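Local coordinates for protein glutamine cyclotransferase (Porphyromonas gingivalis W83, PDB 6QQL) that probably catalyses the zinc-dependent cyclisation of N-terminal glutamine residues of peptides to pyroglutamate, at residues 86-91 with 163-168. Sequence-based numbering, arbitrary orientation.
Sequences LPMRNI and FDTEDY. With ZN (zinc ion), chain C.
Side chains take over from backbone pairing where Asn-90 and Arg-89 of strand 85-95 meet Phe-163 and Asp-164, where strand 157-163 ends and its chain turns toward the zinc ion. Ile-91 still pairs through its backbone with Phe-162; toward Leu-86, the cross-segment hydrogen bonds each use a side-chain oxygen. Asn-90 OD1 accepts Asp-164 N at 2.8 Å, nearly straight at 163°, while ND2 is held by Gln-74 and Gly-180, fixing the amide's orientation. In return Asp-164, with CG anti to its backbone N (chi1 -167°), reaches back: OD2 takes Arg-89 N at 2.8 Å through its anti lone pair, and OD1 is bound by His-53 and, weakly, Thr-165 N. Met-88 CG makes van der Waals contact with Thr-165 OG1 (3.8 Å), the side chains crossing at about a right angle. Leu-86 lays CD1 over one face of the Tyr-168 ring, 3.9 Å from its centroid, a CH-pi contact, with CD2 near CZ and CE1 at the phenol end. Asp-167, with Asp-133 and His-283, forms the zinc site of this M28-type alpha/beta fold. The two bonds fasten the start of the zinc-bearing loop to the strand; the donors around Asp-164 probably favour its anionic carboxylate.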
ATOM      1  N   LEU A  86      -2.944  13.509 -15.687  1.00 44.57           N
ATOM      2  CA  LEU A  86      -2.143  12.327 -15.402  1.00 38.23           C
ATOM      3  C   LEU A  86      -2.688  11.088 -16.092  1.00 44.98           C
ATOM      4  O   LEU A  86      -3.908  10.893 -16.167  1.00 51.15           O
ATOM      5  CB  LEU A  86      -2.057  12.068 -13.898  1.00 33.49           C
ATOM      6  CG  LEU A  86      -1.575  13.266 -13.082  1.00 35.74           C
ATOM      7  CD1 LEU A  86      -1.781  13.025 -11.588  1.00 38.14           C
ATOM      8  CD2 LEU A  86      -0.105  13.563 -13.402  1.00 33.65           C
ATOM      9  N   PRO A  87      -1.794  10.285 -16.647  1.00 45.02           N
ATOM     10  CA  PRO A  87      -2.164   8.949 -17.129  1.00 40.13           C
ATOM     11  C   PRO A  87      -2.233   7.984 -15.946  1.00 36.64           C
ATOM     12  O   PRO A  87      -1.281   7.271 -15.601  1.00 38.53           O
ATOM     13  CB  PRO A  87      -1.022   8.613 -18.087  1.00 36.58           C
ATOM     14  CG  PRO A  87       0.165   9.282 -17.464  1.00 37.65           C
ATOM     15  CD  PRO A  87      -0.352  10.544 -16.798  1.00 42.67           C
ATOM     16  N   MET A  88      -3.365   8.004 -15.248  1.00 27.43           N
ATOM     17  CA  MET A  88      -3.556   7.093 -14.127  1.00 30.84           C
ATOM     18  C   MET A  88      -3.522   5.639 -14.585  1.00 28.57           C
ATOM     19  O   MET A  88      -4.110   5.278 -15.610  1.00 27.76           O
ATOM     20  CB  MET A  88      -4.884   7.365 -13.429  1.00 30.94           C
ATOM     21  CG  MET A  88      -5.124   6.407 -12.281  1.00 29.07           C
ATOM     22  SD  MET A  88      -6.874   6.209 -11.951  1.00 27.64           S
ATOM     23  CE  MET A  88      -7.389   5.136 -13.298  1.00 34.03           C
ATOM     24  N   ARG A  89      -2.875   4.786 -13.779  1.00 18.42           N
ATOM     25  CA  ARG A  89      -2.730   3.359 -14.090  1.00 22.33           C
ATOM     26  C   ARG A  89      -2.881   2.570 -12.790  1.00 20.37           C
ATOM     27  O   ARG A  89      -1.920   2.414 -12.037  1.00 14.97           O
ATOM     28  CB  ARG A  89      -1.400   3.077 -14.773  1.00 15.51           C
ATOM     29  CG  ARG A  89      -1.198   1.651 -15.328  1.00 15.49           C
ATOM     30  CD  ARG A  89       0.117   1.613 -16.113  1.00 19.42           C
ATOM     31  NE  ARG A  89       0.539   0.295 -16.574  1.00 24.36           N
ATOM     32  CZ  ARG A  89       1.796  -0.011 -16.908  1.00 31.37           C
ATOM     33  NH1 ARG A  89       2.762   0.903 -16.814  1.00 28.12           N
ATOM     34  NH2 ARG A  89       2.099  -1.242 -17.307  1.00 16.65           N
ATOM     35  N   ASN A  90      -4.102   2.123 -12.509  1.00 20.08           N
ATOM     36  CA  ASN A  90      -4.360   1.213 -11.400  1.00 22.59           C
ATOM     37  C   ASN A  90      -4.141  -0.218 -11.866  1.00 22.48           C
ATOM     38  O   ASN A  90      -4.472  -0.567 -13.003  1.00 24.02           O
ATOM     39  CB  ASN A  90      -5.785   1.368 -10.861  1.00 24.89           C
ATOM     40  CG  ASN A  90      -5.986   2.659 -10.078  1.00 28.67           C
ATOM     41  OD1 ASN A  90      -5.052   3.187  -9.469  1.00 36.27           O
ATOM     42  ND2 ASN A  90      -7.208   3.192 -10.126  1.00 14.45           N
ATOM     43  N   ILE A  91      -3.572  -1.040 -10.986  1.00 18.02           N
ATOM     44  CA  ILE A  91      -3.188  -2.408 -11.315  1.00 23.48           C
ATOM     45  C   ILE A  91      -3.962  -3.350 -10.397  1.00 25.79           C
ATOM     46  O   ILE A  91      -3.814  -3.290  -9.169  1.00 30.65           O
ATOM     47  CB  ILE A  91      -1.667  -2.614 -11.192  1.00 23.30           C
ATOM     48  CG1 ILE A  91      -0.944  -1.645 -12.142  1.00 19.38           C
ATOM     49  CG2 ILE A  91      -1.285  -4.064 -11.539  1.00 16.22           C
ATOM     50  CD1 ILE A  91       0.527  -1.425 -11.867  1.00 17.17           C
ATOM     51  N   PHE A 163      -2.892   1.032  -6.349  1.00 26.22           N
ATOM     52  CA  PHE A 163      -3.432   2.298  -6.820  1.00 18.28           C
ATOM     53  C   PHE A 163      -2.296   3.175  -7.323  1.00 19.46           C
ATOM     54  O   PHE A 163      -1.159   3.121  -6.834  1.00 22.65           O
ATOM     55  CB  PHE A 163      -4.201   3.026  -5.708  1.00 14.88           C
ATOM     56  CG  PHE A 163      -5.304   2.206  -5.106  1.00 23.01           C
ATOM     57  CD1 PHE A 163      -6.471   1.953  -5.809  1.00 27.22           C
ATOM     58  CD2 PHE A 163      -5.125   1.592  -3.871  1.00 21.17           C
ATOM     59  CE1 PHE A 163      -7.491   1.171  -5.248  1.00 25.29           C
ATOM     60  CE2 PHE A 163      -6.123   0.802  -3.314  1.00 18.82           C
ATOM     61  CZ  PHE A 163      -7.305   0.582  -4.006  1.00 21.86           C
ATOM     62  N   ASP A 164      -2.618   3.987  -8.302  1.00 23.86           N
ATOM     63  CA  ASP A 164      -1.747   5.010  -8.845  1.00 19.08           C
ATOM     64  C   ASP A 164      -2.203   6.373  -8.334  1.00 26.57           C
ATOM     65  O   ASP A 164      -3.315   6.522  -7.821  1.00 19.43           O
ATOM     66  CB  ASP A 164      -1.806   4.959 -10.368  1.00 19.22           C
ATOM     67  CG  ASP A 164      -0.729   5.765 -11.037  1.00 18.44           C
ATOM     68  OD1 ASP A 164       0.211   6.229 -10.361  1.00 17.94           O
ATOM     69  OD2 ASP A 164      -0.863   5.954 -12.267  1.00 25.09           O
ATOM     70  N   THR A 165      -1.314   7.362  -8.453  1.00 29.61           N
ATOM     71  CA  THR A 165      -1.664   8.770  -8.260  1.00 26.51           C
ATOM     72  C   THR A 165      -2.326   9.000  -6.907  1.00 31.74           C
ATOM     73  O   THR A 165      -3.338   9.700  -6.789  1.00 21.16           O
ATOM     74  CB  THR A 165      -2.563   9.271  -9.391  1.00 24.42           C
ATOM     75  OG1 THR A 165      -3.774   8.505  -9.419  1.00 37.96           O
ATOM     76  CG2 THR A 165      -1.860   9.138 -10.736  1.00 20.66           C
ATOM     77  N   GLU A 166      -1.770   8.366  -5.878  1.00 44.19           N
ATOM     78  CA  GLU A 166      -2.214   8.651  -4.519  1.00 52.78           C
ATOM     79  C   GLU A 166      -1.526   9.890  -3.935  1.00 55.93           C
ATOM     80  O   GLU A 166      -2.149  10.608  -3.139  1.00 55.82           O
ATOM     81  CB  GLU A 166      -1.985   7.428  -3.622  1.00 46.05           C
ATOM     82  CG  GLU A 166      -2.329   7.639  -2.148  1.00 39.81           C
ATOM     83  CD  GLU A 166      -1.164   8.178  -1.352  1.00 34.39           C
ATOM     84  OE1 GLU A 166      -0.060   8.254  -1.923  1.00 33.98           O
ATOM     85  OE2 GLU A 166      -1.342   8.528  -0.164  1.00 37.62           O
ATOM     86  N   ASP A 167      -0.266  10.167  -4.321  1.00 44.70           N
ATOM     87  CA  ASP A 167       0.571  11.182  -3.680  1.00 42.89           C
ATOM     88  C   ASP A 167       0.793  12.437  -4.533  1.00 45.22           C
ATOM     89  O   ASP A 167       1.799  13.129  -4.336  1.00 51.64           O
ATOM     90  CB  ASP A 167       1.933  10.586  -3.301  1.00 49.07           C
ATOM     91  CG  ASP A 167       2.185  10.538  -1.790  1.00 56.59           C
ATOM     92  OD1 ASP A 167       1.599  11.327  -1.018  1.00 60.04           O
ATOM     93  OD2 ASP A 167       3.007   9.702  -1.379  1.00 68.47           O
ATOM     94  N   TYR A 168      -0.090  12.747  -5.490  1.00 39.45           N
ATOM     95  CA  TYR A 168       0.135  13.920  -6.344  1.00 44.31           C
ATOM     96  C   TYR A 168      -0.510  15.196  -5.820  1.00 48.73           C
ATOM     97  O   TYR A 168      -0.215  16.277  -6.343  1.00 44.50           O
ATOM     98  CB  TYR A 168      -0.382  13.674  -7.777  1.00 35.55           C
ATOM     99  CG  TYR A 168       0.401  14.390  -8.880  1.00 43.27           C
ATOM    100  CD1 TYR A 168       1.572  13.833  -9.413  1.00 53.50           C
ATOM    101  CD2 TYR A 168      -0.034  15.600  -9.407  1.00 50.68           C
ATOM    102  CE1 TYR A 168       2.289  14.469 -10.433  1.00 51.08           C
ATOM    103  CE2 TYR A 168       0.680  16.251 -10.428  1.00 56.86           C
ATOM    104  CZ  TYR A 168       1.836  15.678 -10.933  1.00 59.52           C
ATOM    105  OH  TYR A 168       2.531  16.320 -11.936  1.00 67.21           O
TER
HETATM  106 ZN    ZN C 401       3.272  10.284   0.257  1.00 92.80          ZN